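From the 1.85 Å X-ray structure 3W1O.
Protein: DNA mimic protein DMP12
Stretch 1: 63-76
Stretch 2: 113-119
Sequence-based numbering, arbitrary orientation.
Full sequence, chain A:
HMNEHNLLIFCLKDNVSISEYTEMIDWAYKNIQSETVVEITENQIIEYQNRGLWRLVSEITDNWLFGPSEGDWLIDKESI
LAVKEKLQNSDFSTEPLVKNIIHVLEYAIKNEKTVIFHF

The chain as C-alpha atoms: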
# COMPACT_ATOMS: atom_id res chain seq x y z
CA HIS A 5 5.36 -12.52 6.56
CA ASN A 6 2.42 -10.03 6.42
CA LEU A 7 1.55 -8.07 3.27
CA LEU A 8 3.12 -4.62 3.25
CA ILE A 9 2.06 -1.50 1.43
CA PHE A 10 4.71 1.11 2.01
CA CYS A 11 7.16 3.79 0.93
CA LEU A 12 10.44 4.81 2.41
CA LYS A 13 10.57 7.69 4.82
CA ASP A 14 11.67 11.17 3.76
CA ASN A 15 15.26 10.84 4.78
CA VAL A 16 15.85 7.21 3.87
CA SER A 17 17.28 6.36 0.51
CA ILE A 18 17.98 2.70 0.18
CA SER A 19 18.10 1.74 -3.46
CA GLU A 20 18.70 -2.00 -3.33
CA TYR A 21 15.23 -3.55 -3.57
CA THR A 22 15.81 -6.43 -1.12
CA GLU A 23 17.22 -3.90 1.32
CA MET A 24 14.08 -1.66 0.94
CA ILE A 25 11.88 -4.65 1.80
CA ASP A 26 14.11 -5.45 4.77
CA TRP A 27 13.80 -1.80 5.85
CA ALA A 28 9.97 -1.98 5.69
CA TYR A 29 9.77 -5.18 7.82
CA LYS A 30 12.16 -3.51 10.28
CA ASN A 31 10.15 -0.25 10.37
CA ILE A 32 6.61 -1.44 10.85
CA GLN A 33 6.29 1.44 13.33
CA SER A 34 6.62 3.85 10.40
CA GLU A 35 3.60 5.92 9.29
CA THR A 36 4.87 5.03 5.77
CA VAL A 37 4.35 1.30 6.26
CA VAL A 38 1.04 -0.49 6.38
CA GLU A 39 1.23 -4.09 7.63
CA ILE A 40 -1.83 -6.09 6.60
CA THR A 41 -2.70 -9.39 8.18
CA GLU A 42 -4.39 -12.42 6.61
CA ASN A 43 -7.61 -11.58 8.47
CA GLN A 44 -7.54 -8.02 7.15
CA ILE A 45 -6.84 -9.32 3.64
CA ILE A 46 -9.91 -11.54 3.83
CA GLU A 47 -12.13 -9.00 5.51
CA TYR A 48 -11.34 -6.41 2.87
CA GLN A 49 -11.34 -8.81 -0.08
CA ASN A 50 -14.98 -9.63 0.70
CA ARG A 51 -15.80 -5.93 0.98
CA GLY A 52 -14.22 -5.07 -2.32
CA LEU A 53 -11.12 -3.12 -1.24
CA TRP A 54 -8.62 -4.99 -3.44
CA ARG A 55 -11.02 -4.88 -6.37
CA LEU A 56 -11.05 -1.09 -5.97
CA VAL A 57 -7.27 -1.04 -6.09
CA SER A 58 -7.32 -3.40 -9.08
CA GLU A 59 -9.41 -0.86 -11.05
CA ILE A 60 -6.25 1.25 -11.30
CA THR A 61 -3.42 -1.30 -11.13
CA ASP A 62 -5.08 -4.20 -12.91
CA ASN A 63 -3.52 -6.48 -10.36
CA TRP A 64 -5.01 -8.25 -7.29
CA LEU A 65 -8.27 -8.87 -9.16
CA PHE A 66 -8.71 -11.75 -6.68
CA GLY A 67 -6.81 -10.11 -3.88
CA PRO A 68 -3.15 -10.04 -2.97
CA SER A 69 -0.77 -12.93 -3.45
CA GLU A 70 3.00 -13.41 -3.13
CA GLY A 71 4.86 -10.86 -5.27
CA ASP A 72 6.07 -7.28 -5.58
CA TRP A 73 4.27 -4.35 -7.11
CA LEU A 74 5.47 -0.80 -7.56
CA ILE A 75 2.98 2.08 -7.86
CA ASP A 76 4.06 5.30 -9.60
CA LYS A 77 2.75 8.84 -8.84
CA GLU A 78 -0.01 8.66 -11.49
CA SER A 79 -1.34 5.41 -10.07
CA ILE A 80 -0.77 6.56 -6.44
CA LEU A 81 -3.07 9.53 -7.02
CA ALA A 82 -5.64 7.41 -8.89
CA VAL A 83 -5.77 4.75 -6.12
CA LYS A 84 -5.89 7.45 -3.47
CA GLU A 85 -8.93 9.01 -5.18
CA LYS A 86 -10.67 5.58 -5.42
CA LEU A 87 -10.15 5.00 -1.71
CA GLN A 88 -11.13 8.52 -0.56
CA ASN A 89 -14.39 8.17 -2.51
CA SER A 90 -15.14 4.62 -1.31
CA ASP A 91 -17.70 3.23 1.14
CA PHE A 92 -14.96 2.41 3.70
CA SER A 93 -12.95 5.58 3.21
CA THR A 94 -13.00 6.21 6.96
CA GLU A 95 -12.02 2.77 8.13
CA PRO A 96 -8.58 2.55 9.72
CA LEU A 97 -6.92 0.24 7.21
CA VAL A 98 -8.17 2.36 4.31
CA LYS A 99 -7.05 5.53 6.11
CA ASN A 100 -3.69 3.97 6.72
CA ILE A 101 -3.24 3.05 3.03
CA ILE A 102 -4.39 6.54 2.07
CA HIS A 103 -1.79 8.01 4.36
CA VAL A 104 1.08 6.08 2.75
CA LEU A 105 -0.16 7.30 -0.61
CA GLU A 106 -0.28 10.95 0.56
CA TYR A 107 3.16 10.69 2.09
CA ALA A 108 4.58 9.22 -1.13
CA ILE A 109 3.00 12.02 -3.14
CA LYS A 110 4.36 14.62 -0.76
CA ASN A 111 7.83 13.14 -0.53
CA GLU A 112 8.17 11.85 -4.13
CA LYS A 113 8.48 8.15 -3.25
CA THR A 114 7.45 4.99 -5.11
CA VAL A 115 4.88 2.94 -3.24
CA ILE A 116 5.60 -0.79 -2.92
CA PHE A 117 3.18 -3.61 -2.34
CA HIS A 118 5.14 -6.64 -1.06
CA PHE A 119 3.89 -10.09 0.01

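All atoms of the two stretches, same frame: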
# COMPACT_ATOMS: atom_id res chain seq x y z
N ASN A 63 -4.09 -5.35 -11.07
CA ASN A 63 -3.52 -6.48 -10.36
C ASN A 63 -4.42 -6.74 -9.16
O ASN A 63 -5.26 -5.90 -8.85
CB ASN A 63 -2.12 -6.10 -9.90
CG ASN A 63 -1.09 -6.26 -11.01
OD1 ASN A 63 -0.82 -7.39 -11.43
ND2 ASN A 63 -0.48 -5.15 -11.45
N TRP A 64 -4.21 -7.87 -8.46
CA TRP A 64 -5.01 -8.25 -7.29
C TRP A 64 -6.52 -8.30 -7.59
O TRP A 64 -7.34 -7.89 -6.77
CB TRP A 64 -4.77 -7.29 -6.16
CG TRP A 64 -3.37 -7.38 -5.58
CD1 TRP A 64 -2.30 -8.05 -6.08
CD2 TRP A 64 -2.94 -6.72 -4.42
NE1 TRP A 64 -1.21 -7.88 -5.23
CE2 TRP A 64 -1.58 -7.05 -4.22
CE3 TRP A 64 -3.58 -5.88 -3.50
CZ2 TRP A 64 -0.84 -6.56 -3.14
CZ3 TRP A 64 -2.85 -5.40 -2.41
CH2 TRP A 64 -1.49 -5.73 -2.25
N LEU A 65 -6.86 -8.74 -8.79
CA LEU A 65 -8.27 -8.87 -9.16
C LEU A 65 -8.97 -9.82 -8.17
O LEU A 65 -10.15 -9.66 -7.86
CB LEU A 65 -8.39 -9.43 -10.59
CG LEU A 65 -7.58 -8.68 -11.68
CD1 LEU A 65 -7.41 -9.55 -12.97
CD2 LEU A 65 -8.09 -7.28 -11.97
N PHE A 66 -8.21 -10.81 -7.70
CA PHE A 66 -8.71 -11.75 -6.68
C PHE A 66 -8.03 -11.59 -5.34
O PHE A 66 -7.97 -12.53 -4.55
CB PHE A 66 -8.59 -13.18 -7.17
CG PHE A 66 -9.44 -13.46 -8.40
CD1 PHE A 66 -10.83 -13.42 -8.33
CD2 PHE A 66 -8.82 -13.70 -9.64
CE1 PHE A 66 -11.61 -13.64 -9.48
CE2 PHE A 66 -9.59 -13.94 -10.78
CZ PHE A 66 -10.98 -13.90 -10.71
N GLY A 67 -7.51 -10.39 -5.10
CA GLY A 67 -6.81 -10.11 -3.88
C GLY A 67 -5.32 -10.32 -4.01
O GLY A 67 -4.83 -10.75 -5.04
N PRO A 68 -4.59 -9.97 -2.96
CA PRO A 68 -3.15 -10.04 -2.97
C PRO A 68 -2.66 -11.49 -2.97
O PRO A 68 -3.40 -12.44 -2.63
CB PRO A 68 -2.75 -9.29 -1.68
CG PRO A 68 -3.96 -9.36 -0.83
CD PRO A 68 -5.14 -9.43 -1.72
N SER A 69 -1.44 -11.66 -3.45
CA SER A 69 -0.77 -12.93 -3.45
C SER A 69 0.72 -12.62 -3.30
O SER A 69 1.10 -11.45 -3.29
CB SER A 69 -1.04 -13.68 -4.76
OG SER A 69 -0.59 -12.94 -5.88
N GLU A 70 1.58 -13.64 -3.24
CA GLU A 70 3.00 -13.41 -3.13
C GLU A 70 3.49 -12.65 -4.37
O GLU A 70 3.13 -13.00 -5.51
CB GLU A 70 3.74 -14.73 -3.04
CG GLU A 70 5.22 -14.58 -2.83
CD GLU A 70 5.85 -15.91 -2.41
OE1 GLU A 70 5.47 -16.94 -3.01
OE2 GLU A 70 6.66 -15.91 -1.46
N GLY A 71 4.31 -11.63 -4.15
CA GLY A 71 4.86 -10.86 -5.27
C GLY A 71 5.25 -9.45 -4.87
O GLY A 71 5.26 -9.12 -3.69
N ASP A 72 5.62 -8.64 -5.86
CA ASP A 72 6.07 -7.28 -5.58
C ASP A 72 5.49 -6.40 -6.62
O ASP A 72 5.50 -6.77 -7.81
CB ASP A 72 7.57 -7.20 -5.67
CG ASP A 72 8.24 -7.89 -4.50
OD1 ASP A 72 8.45 -7.20 -3.50
OD2 ASP A 72 8.45 -9.10 -4.57
N TRP A 73 4.99 -5.23 -6.20
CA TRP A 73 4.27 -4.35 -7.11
C TRP A 73 4.72 -2.95 -6.78
O TRP A 73 4.95 -2.62 -5.61
CB TRP A 73 2.75 -4.47 -6.95
CG TRP A 73 2.18 -5.74 -7.43
CD1 TRP A 73 1.67 -5.99 -8.67
CD2 TRP A 73 2.02 -6.96 -6.68
NE1 TRP A 73 1.20 -7.28 -8.75
CE2 TRP A 73 1.42 -7.90 -7.55
CE3 TRP A 73 2.34 -7.35 -5.38
CZ2 TRP A 73 1.11 -9.21 -7.16
CZ3 TRP A 73 2.01 -8.70 -4.97
CH2 TRP A 73 1.43 -9.59 -5.87
N LEU A 74 4.91 -2.14 -7.80
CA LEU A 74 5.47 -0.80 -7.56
C LEU A 74 4.53 0.15 -8.19
O LEU A 74 4.22 -0.06 -9.35
CB LEU A 74 6.74 -0.61 -8.34
CG LEU A 74 7.91 -1.49 -8.23
CD1 LEU A 74 9.07 -0.70 -8.89
CD2 LEU A 74 8.19 -1.81 -6.80
N ILE A 75 4.11 1.20 -7.47
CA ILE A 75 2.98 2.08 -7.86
C ILE A 75 3.64 3.44 -8.07
O ILE A 75 4.36 3.92 -7.19
CB ILE A 75 1.90 2.13 -6.73
CG1 ILE A 75 1.26 0.74 -6.48
CG2 ILE A 75 0.73 3.00 -7.11
CD1 ILE A 75 2.10 -0.24 -5.75
N ASP A 76 3.47 4.02 -9.27
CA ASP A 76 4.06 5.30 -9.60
C ASP A 76 3.09 6.45 -9.23
O ASP A 76 1.91 6.20 -9.00
CB ASP A 76 4.36 5.37 -11.13
CG ASP A 76 3.07 5.38 -12.06
OD1 ASP A 76 1.96 4.91 -11.70
OD2 ASP A 76 3.20 5.86 -13.22
N LYS A 113 7.99 9.52 -3.50
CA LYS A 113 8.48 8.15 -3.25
C LYS A 113 7.64 7.19 -4.11
O LYS A 113 6.46 7.43 -4.42
CB LYS A 113 8.33 7.77 -1.75
CG LYS A 113 9.03 8.66 -0.69
CD LYS A 113 10.56 8.60 -0.80
CE LYS A 113 11.25 9.29 0.35
NZ LYS A 113 12.65 8.76 0.57
N THR A 114 8.24 6.07 -4.51
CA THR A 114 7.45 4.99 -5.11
C THR A 114 6.80 4.24 -3.97
O THR A 114 7.33 4.16 -2.90
CB THR A 114 8.32 4.09 -6.02
OG1 THR A 114 8.45 4.77 -7.28
CG2 THR A 114 7.69 2.74 -6.30
N VAL A 115 5.60 3.79 -4.22
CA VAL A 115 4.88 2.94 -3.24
C VAL A 115 5.08 1.49 -3.62
O VAL A 115 4.93 1.13 -4.79
CB VAL A 115 3.41 3.33 -3.21
CG1 VAL A 115 2.58 2.30 -2.47
CG2 VAL A 115 3.29 4.67 -2.47
N ILE A 116 5.44 0.65 -2.66
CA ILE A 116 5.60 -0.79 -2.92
C ILE A 116 4.50 -1.60 -2.26
O ILE A 116 4.11 -1.31 -1.12
CB ILE A 116 6.94 -1.23 -2.33
CG1 ILE A 116 8.06 -0.48 -3.11
CG2 ILE A 116 7.11 -2.75 -2.40
CD1 ILE A 116 9.37 -0.59 -2.47
N PHE A 117 3.98 -2.58 -2.99
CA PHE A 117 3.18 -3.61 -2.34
C PHE A 117 4.06 -4.84 -2.31
O PHE A 117 4.52 -5.28 -3.36
CB PHE A 117 1.89 -3.94 -3.12
CG PHE A 117 0.92 -2.80 -3.33
CD1 PHE A 117 1.07 -1.56 -2.71
CD2 PHE A 117 -0.18 -3.00 -4.14
CE1 PHE A 117 0.13 -0.51 -2.95
CE2 PHE A 117 -1.12 -1.95 -4.37
CZ PHE A 117 -0.94 -0.72 -3.77
N HIS A 118 4.26 -5.43 -1.15
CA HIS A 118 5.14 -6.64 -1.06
C HIS A 118 4.46 -7.74 -0.25
O HIS A 118 3.93 -7.46 0.81
CB HIS A 118 6.48 -6.31 -0.44
CG HIS A 118 7.30 -7.53 -0.12
ND1 HIS A 118 8.03 -8.20 -1.08
CD2 HIS A 118 7.40 -8.27 1.02
CE1 HIS A 118 8.60 -9.27 -0.53
NE2 HIS A 118 8.23 -9.33 0.74
N PHE A 119 4.47 -8.97 -0.75
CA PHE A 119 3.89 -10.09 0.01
C PHE A 119 4.70 -11.31 -0.38
O PHE A 119 5.20 -11.46 -1.51
CB PHE A 119 2.42 -10.26 -0.41
CG PHE A 119 1.57 -11.07 0.53
CD1 PHE A 119 1.93 -11.29 1.87
CD2 PHE A 119 0.35 -11.56 0.09
CE1 PHE A 119 1.07 -12.00 2.74
CE2 PHE A 119 -0.53 -12.27 0.97
CZ PHE A 119 -0.15 -12.49 2.29
OXT PHE A 119 4.91 -12.16 0.50
O HOH W 1 7.54 -11.27 -3.06

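Residues 72-75 and 115-118 run side by side as antiparallel strands, their directions 162° apart, and the backbone supplies most of the polar bonding. Trp 73 and Phe 117 form a hydrogen-bonded pair, with Trp 73 N donating to Phe 117 O (2.9 Å) and Phe 117 N to Trp 73 O (2.8 Å). Ile 75 N to Val 115 O (2.8 Å) and Val 115 N to Ile 75 O (3.2 Å) repeat the pattern. The ladder continues to the chain terminus, where Gly 71 N donates to Phe 119 O (2.8 Å) and Phe 119 N to Gly 71 O (3.0 Å). Glycine suits this position: at its backbone angles a CB would jam against the preceding carbonyl and clash with the Trp 73 ring.

Between these pairs the alpha carbons approach carbonyls, as in Ile 116 CA to Trp 73 O at 3.3 Å.

One side-chain hydrogen bond crosses the strands. His 118 ND1 donates to Asp 72 OD1 (2.7 Å), the carboxylate meeting the imidazole at its edge, where the ring nitrogen can reach it. Water 1 lies between the stretches, its O atom 2.8 Å from Asp 72 OD2 and 2.8 Å from Phe 119 O, within hydrogen-bonding distance of both.

Apolar packing is concentrated on the face bearing Trp 73, Ile 75, Val 115 and Phe 117. Ile 75, with chi1 near -63° (m) and chi2 near 75° (p), lays its terminal methyl CD1 over the face of the Phe 117 ring, 3.4 Å from the centroid, in a CH-pi contact. Trp 64, from the loop, brings CH2 within 3.6 Å of Phe 117 CD2; the planes meet obliquely at 35°. Ile 75, Val 115, Phe 117 and Trp 64 are all buried, as befits their largely apolar side chains. On the other face, Leu 74 CD2 packs against Ile 116 CG1 at 3.9 Å. Altogether the contact buries 709 Å², counting both sides.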